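Viral structural protein 4 (Bombyx mori cytoplasmic polyhedrosis virus, PDB 6TZ0) binds GTP and, as a structural protein packed against the viral RNA-dependent RNA polymerase, probably assists transcription of the double-stranded RNA genome. Local coordinates at residues E266-L280 and K291-I303. Numbering follows the deposited sequence.
Sequences EVTMMVNLSKRDLGL and KKLLFYGVITDAI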
ATOM      1  N   GLU B 266      42.429   4.038 -30.003  1.00 28.51           N
ATOM      2  CA  GLU B 266      43.249   3.835 -28.821  1.00 28.51           C
ATOM      3  C   GLU B 266      42.369   3.877 -27.580  1.00 28.51           C
ATOM      4  O   GLU B 266      41.324   4.531 -27.559  1.00 28.51           O
ATOM      5  CB  GLU B 266      44.372   4.870 -28.710  1.00 28.51           C
ATOM      6  CG  GLU B 266      43.936   6.267 -28.364  1.00 28.51           C
ATOM      7  CD  GLU B 266      45.105   7.218 -28.267  1.00 28.51           C
ATOM      8  OE1 GLU B 266      46.238   6.790 -28.559  1.00 28.51           O
ATOM      9  OE2 GLU B 266      44.899   8.385 -27.876  1.00 28.51           O
ATOM     10  N   VAL B 267      42.796   3.155 -26.548  1.00 26.20           N
ATOM     11  CA  VAL B 267      41.985   2.889 -25.366  1.00 26.20           C
ATOM     12  C   VAL B 267      42.745   3.367 -24.137  1.00 26.20           C
ATOM     13  O   VAL B 267      43.921   3.033 -23.971  1.00 26.20           O
ATOM     14  CB  VAL B 267      41.646   1.389 -25.251  1.00 26.20           C
ATOM     15  CG1 VAL B 267      40.830   1.110 -24.011  1.00 26.20           C
ATOM     16  CG2 VAL B 267      40.912   0.905 -26.484  1.00 26.20           C
ATOM     17  N   THR B 268      42.078   4.130 -23.271  1.00 26.33           N
ATOM     18  CA  THR B 268      42.678   4.595 -22.025  1.00 26.33           C
ATOM     19  C   THR B 268      42.160   3.802 -20.829  1.00 26.33           C
ATOM     20  O   THR B 268      40.956   3.572 -20.696  1.00 26.33           O
ATOM     21  CB  THR B 268      42.408   6.082 -21.799  1.00 26.33           C
ATOM     22  OG1 THR B 268      41.001   6.296 -21.683  1.00 26.33           O
ATOM     23  CG2 THR B 268      42.932   6.896 -22.960  1.00 26.33           C
ATOM     24  N   MET B 269      43.080   3.412 -19.946  1.00 26.20           N
ATOM     25  CA  MET B 269      42.781   2.554 -18.806  1.00 26.20           C
ATOM     26  C   MET B 269      43.351   3.149 -17.527  1.00 26.20           C
ATOM     27  O   MET B 269      44.554   3.398 -17.441  1.00 26.20           O
ATOM     28  CB  MET B 269      43.368   1.156 -19.013  1.00 26.20           C
ATOM     29  CG  MET B 269      43.048   0.175 -17.907  1.00 26.20           C
ATOM     30  SD  MET B 269      43.880  -1.395 -18.152  1.00 26.20           S
ATOM     31  CE  MET B 269      42.927  -2.074 -19.496  1.00 26.20           C
ATOM     32  N   MET B 270      42.495   3.346 -16.528  1.00 30.17           N
ATOM     33  CA  MET B 270      42.913   3.788 -15.204  1.00 30.17           C
ATOM     34  C   MET B 270      43.138   2.571 -14.319  1.00 30.17           C
ATOM     35  O   MET B 270      42.287   1.680 -14.257  1.00 30.17           O
ATOM     36  CB  MET B 270      41.867   4.709 -14.579  1.00 30.17           C
ATOM     37  CG  MET B 270      41.688   6.012 -15.310  1.00 30.17           C
ATOM     38  SD  MET B 270      40.343   7.010 -14.655  1.00 30.17           S
ATOM     39  CE  MET B 270      41.069   7.588 -13.140  1.00 30.17           C
ATOM     40  N   VAL B 271      44.287   2.528 -13.647  1.00 27.93           N
ATOM     41  CA  VAL B 271      44.706   1.382 -12.845  1.00 27.93           C
ATOM     42  C   VAL B 271      45.060   1.872 -11.446  1.00 27.93           C
ATOM     43  O   VAL B 271      45.720   2.904 -11.292  1.00 27.93           O
ATOM     44  CB  VAL B 271      45.904   0.648 -13.497  1.00 27.93           C
ATOM     45  CG1 VAL B 271      46.396  -0.504 -12.651  1.00 27.93           C
ATOM     46  CG2 VAL B 271      45.537   0.121 -14.854  1.00 27.93           C
ATOM     47  N   ASN B 272      44.632   1.126 -10.423  1.00 29.26           N
ATOM     48  CA  ASN B 272      44.910   1.448  -9.027  1.00 29.26           C
ATOM     49  C   ASN B 272      46.199   0.834  -8.519  1.00 29.26           C
ATOM     50  O   ASN B 272      46.286   0.489  -7.339  1.00 29.26           O
ATOM     51  CB  ASN B 272      43.758   1.005  -8.130  1.00 29.26           C
ATOM     52  CG  ASN B 272      42.543   1.845  -8.302  1.00 29.26           C
ATOM     53  OD1 ASN B 272      41.517   1.381  -8.770  1.00 29.26           O
ATOM     54  ND2 ASN B 272      42.638   3.088  -7.903  1.00 29.26           N
ATOM     55  N   LEU B 273      47.192   0.660  -9.374  1.00 31.61           N
ATOM     56  CA  LEU B 273      48.510   0.247  -8.937  1.00 31.61           C
ATOM     57  C   LEU B 273      49.527   1.285  -9.377  1.00 31.61           C
ATOM     58  O   LEU B 273      49.298   2.046 -10.317  1.00 31.61           O
ATOM     59  CB  LEU B 273      48.892  -1.120  -9.500  1.00 31.61           C
ATOM     60  CG  LEU B 273      48.075  -2.318  -9.034  1.00 31.61           C
ATOM     61  CD1 LEU B 273      48.564  -3.553  -9.742  1.00 31.61           C
ATOM     62  CD2 LEU B 273      48.163  -2.483  -7.532  1.00 31.61           C
ATOM     63  N   SER B 274      50.651   1.314  -8.673  1.00 37.52           N
ATOM     64  CA  SER B 274      51.759   2.169  -9.048  1.00 37.52           C
ATOM     65  C   SER B 274      52.478   1.601 -10.266  1.00 37.52           C
ATOM     66  O   SER B 274      52.298   0.444 -10.647  1.00 37.52           O
ATOM     67  CB  SER B 274      52.733   2.317  -7.884  1.00 37.52           C
ATOM     68  OG  SER B 274      53.876   3.054  -8.275  1.00 37.52           O
ATOM     69  N   LYS B 275      53.312   2.438 -10.880  1.00 37.70           N
ATOM     70  CA  LYS B 275      54.072   2.012 -12.048  1.00 37.70           C
ATOM     71  C   LYS B 275      55.201   1.064 -11.670  1.00 37.70           C
ATOM     72  O   LYS B 275      55.648   0.279 -12.510  1.00 37.70           O
ATOM     73  CB  LYS B 275      54.596   3.252 -12.775  1.00 37.70           C
ATOM     74  CG  LYS B 275      55.152   3.028 -14.161  1.00 37.70           C
ATOM     75  CD  LYS B 275      55.521   4.354 -14.804  1.00 37.70           C
ATOM     76  CE  LYS B 275      56.112   4.144 -16.183  1.00 37.70           C
ATOM     77  NZ  LYS B 275      56.505   5.430 -16.816  1.00 37.70           N
ATOM     78  N   ARG B 276      55.651   1.101 -10.418  1.00 41.84           N
ATOM     79  CA  ARG B 276      56.631   0.138  -9.938  1.00 41.84           C
ATOM     80  C   ARG B 276      55.999  -1.222  -9.681  1.00 41.84           C
ATOM     81  O   ARG B 276      56.567  -2.252 -10.062  1.00 41.84           O
ATOM     82  CB  ARG B 276      57.285   0.668  -8.666  1.00 41.84           C
ATOM     83  CG  ARG B 276      58.380  -0.208  -8.105  1.00 41.84           C
ATOM     84  CD  ARG B 276      58.984   0.429  -6.865  1.00 41.84           C
ATOM     85  NE  ARG B 276      59.648   1.690  -7.185  1.00 41.84           N
ATOM     86  CZ  ARG B 276      60.901   1.786  -7.620  1.00 41.84           C
ATOM     87  NH1 ARG B 276      61.638   0.696  -7.780  1.00 41.84           N
ATOM     88  NH2 ARG B 276      61.419   2.974  -7.892  1.00 41.84           N
ATOM     89  N   ASP B 277      54.830  -1.244  -9.036  1.00 41.90           N
ATOM     90  CA  ASP B 277      54.158  -2.504  -8.730  1.00 41.90           C
ATOM     91  C   ASP B 277      53.648  -3.174  -9.995  1.00 41.90           C
ATOM     92  O   ASP B 277      53.894  -4.361 -10.227  1.00 41.90           O
ATOM     93  CB  ASP B 277      53.006  -2.256  -7.763  1.00 41.90           C
ATOM     94  CG  ASP B 277      53.478  -1.854  -6.390  1.00 41.90           C
ATOM     95  OD1 ASP B 277      54.591  -2.262  -6.002  1.00 41.90           O
ATOM     96  OD2 ASP B 277      52.737  -1.130  -5.694  1.00 41.90           O
ATOM     97  N   LEU B 278      52.928  -2.427 -10.820  1.00 37.95           N
ATOM     98  CA  LEU B 278      52.501  -2.895 -12.131  1.00 37.95           C
ATOM     99  C   LEU B 278      53.706  -2.850 -13.059  1.00 37.95           C
ATOM    100  O   LEU B 278      54.023  -1.807 -13.631  1.00 37.95           O
ATOM    101  CB  LEU B 278      51.369  -2.020 -12.649  1.00 37.95           C
ATOM    102  CG  LEU B 278      50.709  -2.417 -13.959  1.00 37.95           C
ATOM    103  CD1 LEU B 278      49.952  -3.724 -13.804  1.00 37.95           C
ATOM    104  CD2 LEU B 278      49.803  -1.311 -14.423  1.00 37.95           C
ATOM    105  N   GLY B 279      54.384  -3.979 -13.221  1.00 37.12           N
ATOM    106  CA  GLY B 279      55.634  -3.988 -13.954  1.00 37.12           C
ATOM    107  C   GLY B 279      55.467  -3.953 -15.457  1.00 37.12           C
ATOM    108  O   GLY B 279      55.682  -4.963 -16.131  1.00 37.12           O
ATOM    109  N   LEU B 280      55.087  -2.798 -15.999  1.00 36.23           N
ATOM    110  CA  LEU B 280      54.813  -2.647 -17.419  1.00 36.23           C
ATOM    111  C   LEU B 280      55.550  -1.438 -17.969  1.00 36.23           C
ATOM    112  O   LEU B 280      55.674  -0.413 -17.295  1.00 36.23           O
ATOM    113  CB  LEU B 280      53.316  -2.492 -17.687  1.00 36.23           C
ATOM    114  CG  LEU B 280      52.408  -3.685 -17.404  1.00 36.23           C
ATOM    115  CD1 LEU B 280      50.965  -3.286 -17.591  1.00 36.23           C
ATOM    116  CD2 LEU B 280      52.757  -4.836 -18.320  1.00 36.23           C
ATOM    117  N   LYS B 291      46.517 -10.258 -15.112  1.00 30.59           N
ATOM    118  CA  LYS B 291      45.667 -10.453 -13.945  1.00 30.59           C
ATOM    119  C   LYS B 291      45.652  -9.222 -13.048  1.00 30.59           C
ATOM    120  O   LYS B 291      44.617  -8.909 -12.454  1.00 30.59           O
ATOM    121  CB  LYS B 291      46.124 -11.692 -13.178  1.00 30.59           C
ATOM    122  CG  LYS B 291      45.200 -12.110 -12.056  1.00 30.59           C
ATOM    123  CD  LYS B 291      45.722 -13.330 -11.323  1.00 30.59           C
ATOM    124  CE  LYS B 291      45.550 -14.591 -12.150  1.00 30.59           C
ATOM    125  NZ  LYS B 291      44.118 -14.960 -12.295  1.00 30.59           N
ATOM    126  N   LYS B 292      46.768  -8.494 -12.970  1.00 30.36           N
ATOM    127  CA  LYS B 292      46.792  -7.243 -12.220  1.00 30.36           C
ATOM    128  C   LYS B 292      45.925  -6.184 -12.885  1.00 30.36           C
ATOM    129  O   LYS B 292      45.235  -5.419 -12.199  1.00 30.36           O
ATOM    130  CB  LYS B 292      48.226  -6.741 -12.086  1.00 30.36           C
ATOM    131  CG  LYS B 292      49.107  -7.583 -11.204  1.00 30.36           C
ATOM    132  CD  LYS B 292      50.483  -6.964 -11.096  1.00 30.36           C
ATOM    133  CE  LYS B 292      51.404  -7.809 -10.248  1.00 30.36           C
ATOM    134  NZ  LYS B 292      52.765  -7.233 -10.200  1.00 30.36           N
ATOM    135  N   LEU B 293      45.950  -6.130 -14.220  1.00 28.38           N
ATOM    136  CA  LEU B 293      45.079  -5.221 -14.957  1.00 28.38           C
ATOM    137  C   LEU B 293      43.616  -5.573 -14.749  1.00 28.38           C
ATOM    138  O   LEU B 293      42.774  -4.683 -14.597  1.00 28.38           O
ATOM    139  CB  LEU B 293      45.414  -5.263 -16.445  1.00 28.38           C
ATOM    140  CG  LEU B 293      46.747  -4.726 -16.940  1.00 28.38           C
ATOM    141  CD1 LEU B 293      46.881  -5.033 -18.409  1.00 28.38           C
ATOM    142  CD2 LEU B 293      46.807  -3.243 -16.707  1.00 28.38           C
ATOM    143  N   LEU B 294      43.295  -6.867 -14.765  1.00 28.97           N
ATOM    144  CA  LEU B 294      41.925  -7.312 -14.541  1.00 28.97           C
ATOM    145  C   LEU B 294      41.457  -6.998 -13.128  1.00 28.97           C
ATOM    146  O   LEU B 294      40.312  -6.583 -12.925  1.00 28.97           O
ATOM    147  CB  LEU B 294      41.817  -8.810 -14.809  1.00 28.97           C
ATOM    148  CG  LEU B 294      40.453  -9.468 -14.579  1.00 28.97           C
ATOM    149  CD1 LEU B 294      39.440  -8.943 -15.558  1.00 28.97           C
ATOM    150  CD2 LEU B 294      40.550 -10.973 -14.667  1.00 28.97           C
ATOM    151  N   PHE B 295      42.329  -7.172 -12.139  1.00 28.51           N
ATOM    152  CA  PHE B 295      41.913  -6.938 -10.766  1.00 28.51           C
ATOM    153  C   PHE B 295      41.889  -5.463 -10.404  1.00 28.51           C
ATOM    154  O   PHE B 295      41.211  -5.094  -9.443  1.00 28.51           O
ATOM    155  CB  PHE B 295      42.823  -7.677  -9.776  1.00 28.51           C
ATOM    156  CG  PHE B 295      42.667  -9.179  -9.778  1.00 28.51           C
ATOM    157  CD1 PHE B 295      41.643  -9.799 -10.477  1.00 28.51           C
ATOM    158  CD2 PHE B 295      43.523  -9.968  -9.036  1.00 28.51           C
ATOM    159  CE1 PHE B 295      41.508 -11.167 -10.470  1.00 28.51           C
ATOM    160  CE2 PHE B 295      43.384 -11.338  -9.019  1.00 28.51           C
ATOM    161  CZ  PHE B 295      42.374 -11.935  -9.737  1.00 28.51           C
ATOM    162  N   TYR B 296      42.602  -4.603 -11.137  1.00 27.14           N
ATOM    163  CA  TYR B 296      42.734  -3.217 -10.705  1.00 27.14           C
ATOM    164  C   TYR B 296      42.491  -2.172 -11.790  1.00 27.14           C
ATOM    165  O   TYR B 296      42.816  -1.004 -11.569  1.00 27.14           O
ATOM    166  CB  TYR B 296      44.119  -2.992 -10.088  1.00 27.14           C
ATOM    167  CG  TYR B 296      44.312  -3.766  -8.819  1.00 27.14           C
ATOM    168  CD1 TYR B 296      43.757  -3.324  -7.632  1.00 27.14           C
ATOM    169  CD2 TYR B 296      45.018  -4.956  -8.810  1.00 27.14           C
ATOM    170  CE1 TYR B 296      43.914  -4.037  -6.469  1.00 27.14           C
ATOM    171  CE2 TYR B 296      45.179  -5.676  -7.652  1.00 27.14           C
ATOM    172  CZ  TYR B 296      44.628  -5.211  -6.486  1.00 27.14           C
ATOM    173  OH  TYR B 296      44.789  -5.928  -5.328  1.00 27.14           O
ATOM    174  N   GLY B 297      41.903  -2.528 -12.926  1.00 25.04           N
ATOM    175  CA  GLY B 297      41.753  -1.604 -14.034  1.00 25.04           C
ATOM    176  C   GLY B 297      40.304  -1.335 -14.392  1.00 25.04           C
ATOM    177  O   GLY B 297      39.428  -2.166 -14.156  1.00 25.04           O
ATOM    178  N   VAL B 298      40.061  -0.151 -14.959  1.00 25.17           N
ATOM    179  CA  VAL B 298      38.761   0.256 -15.493  1.00 25.17           C
ATOM    180  C   VAL B 298      39.011   0.995 -16.801  1.00 25.17           C
ATOM    181  O   VAL B 298      39.758   1.978 -16.825  1.00 25.17           O
ATOM    182  CB  VAL B 298      37.967   1.161 -14.529  1.00 25.17           C
ATOM    183  CG1 VAL B 298      36.725   1.690 -15.204  1.00 25.17           C
ATOM    184  CG2 VAL B 298      37.552   0.424 -13.283  1.00 25.17           C
ATOM    185  N   ILE B 299      38.387   0.542 -17.882  1.00 26.01           N
ATOM    186  CA  ILE B 299      38.482   1.227 -19.166  1.00 26.01           C
ATOM    187  C   ILE B 299      37.513   2.400 -19.192  1.00 26.01           C
ATOM    188  O   ILE B 299      36.324   2.250 -18.894  1.00 26.01           O
ATOM    189  CB  ILE B 299      38.224   0.247 -20.320  1.00 26.01           C
ATOM    190  CG1 ILE B 299      39.422  -0.681 -20.467  1.00 26.01           C
ATOM    191  CG2 ILE B 299      37.948   0.969 -21.618  1.00 26.01           C
ATOM    192  CD1 ILE B 299      39.189  -1.827 -21.382  1.00 26.01           C
ATOM    193  N   THR B 300      38.021   3.578 -19.552  1.00 25.84           N
ATOM    194  CA  THR B 300      37.261   4.817 -19.502  1.00 25.84           C
ATOM    195  C   THR B 300      36.620   5.178 -20.837  1.00 25.84           C
ATOM    196  O   THR B 300      36.347   6.355 -21.084  1.00 25.84           O
ATOM    197  CB  THR B 300      38.162   5.955 -19.035  1.00 25.84           C
ATOM    198  OG1 THR B 300      39.212   6.146 -19.986  1.00 25.84           O
ATOM    199  CG2 THR B 300      38.785   5.616 -17.702  1.00 25.84           C
ATOM    200  N   ASP B 301      36.372   4.202 -21.698  1.00 27.31           N
ATOM    201  CA  ASP B 301      35.809   4.445 -23.016  1.00 27.31           C
ATOM    202  C   ASP B 301      34.421   3.833 -23.124  1.00 27.31           C
ATOM    203  O   ASP B 301      33.976   3.080 -22.257  1.00 27.31           O
ATOM    204  CB  ASP B 301      36.714   3.874 -24.106  1.00 27.31           C
ATOM    205  CG  ASP B 301      37.998   4.645 -24.251  1.00 27.31           C
ATOM    206  OD1 ASP B 301      38.010   5.854 -23.950  1.00 27.31           O
ATOM    207  OD2 ASP B 301      38.997   4.039 -24.675  1.00 27.31           O
ATOM    208  N   ALA B 302      33.744   4.165 -24.217  1.00 26.79           N
ATOM    209  CA  ALA B 302      32.422   3.621 -24.467  1.00 26.79           C
ATOM    210  C   ALA B 302      32.517   2.157 -24.869  1.00 26.79           C
ATOM    211  O   ALA B 302      33.531   1.698 -25.392  1.00 26.79           O
ATOM    212  CB  ALA B 302      31.713   4.409 -25.564  1.00 26.79           C
ATOM    213  N   ILE B 303      31.443   1.420 -24.620  1.00 27.05           N
ATOM    214  CA  ILE B 303      31.377   0.031 -25.053  1.00 27.05           C
ATOM    215  C   ILE B 303      30.735  -0.012 -26.436  1.00 27.05           C
ATOM    216  O   ILE B 303      29.730   0.672 -26.680  1.00 27.05           O
ATOM    217  CB  ILE B 303      30.650  -0.847 -24.018  1.00 27.05           C
ATOM    218  CG1 ILE B 303      29.286  -0.271 -23.650  1.00 27.05           C
ATOM    219  CG2 ILE B 303      31.475  -0.982 -22.765  1.00 27.05           C
ATOM    220  CD1 ILE B 303      28.459  -1.190 -22.791  1.00 27.05           C
TER
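Leu293, Met269 and Val271 meet on one face of an antiparallel strand pair, a compact example of a helix lying across the sheet that its own chain extends. Strand 266-271 and the short edge strand 297-299 are joined by paired backbone bonds between Met270 and Val298, and helix 291-296 crosses the former at 80°. From the helix, Leu293 sends CD2 into a greasy patch, 3.8 Å from Met269 SD and 4.0 Å from Val271 CG2, the leucine and methionine chains crossing at about a right angle. Met269 runs out with CG anti to its own nitrogen (chi1 -177°) and then bends at the sulfur, which carries CE across to Ile299 CG1. Trp260 of the adjoining strand 255-261 packs on both Met269 and Leu293.

One turn on, Tyr296 lays its ring under Leu273, whose CD2 sits over the ring centre, 4.2 Å from the centroid, in a CH-pi contact. Lys292 passes Leu273 and Leu278 with an extended chain, and its NZ donates to Asp277 O at 3.1 Å, tilted 34° from the carbonyl plane. At the far end Thr300 N bonds Thr268 O, the two threonine side chains cross at about a right angle, and Asp301 OD2 takes a weak bond from Thr268 N. Arg595 of the polymerase chain bonds Glu266 O and packs on Val267 and Asp301. The helix thus meets the sheet mainly through apolar groups, with the lysine bond at its border, whereas polar contacts are denser towards Thr300 and Asp301, where the contact lies against the polymerase.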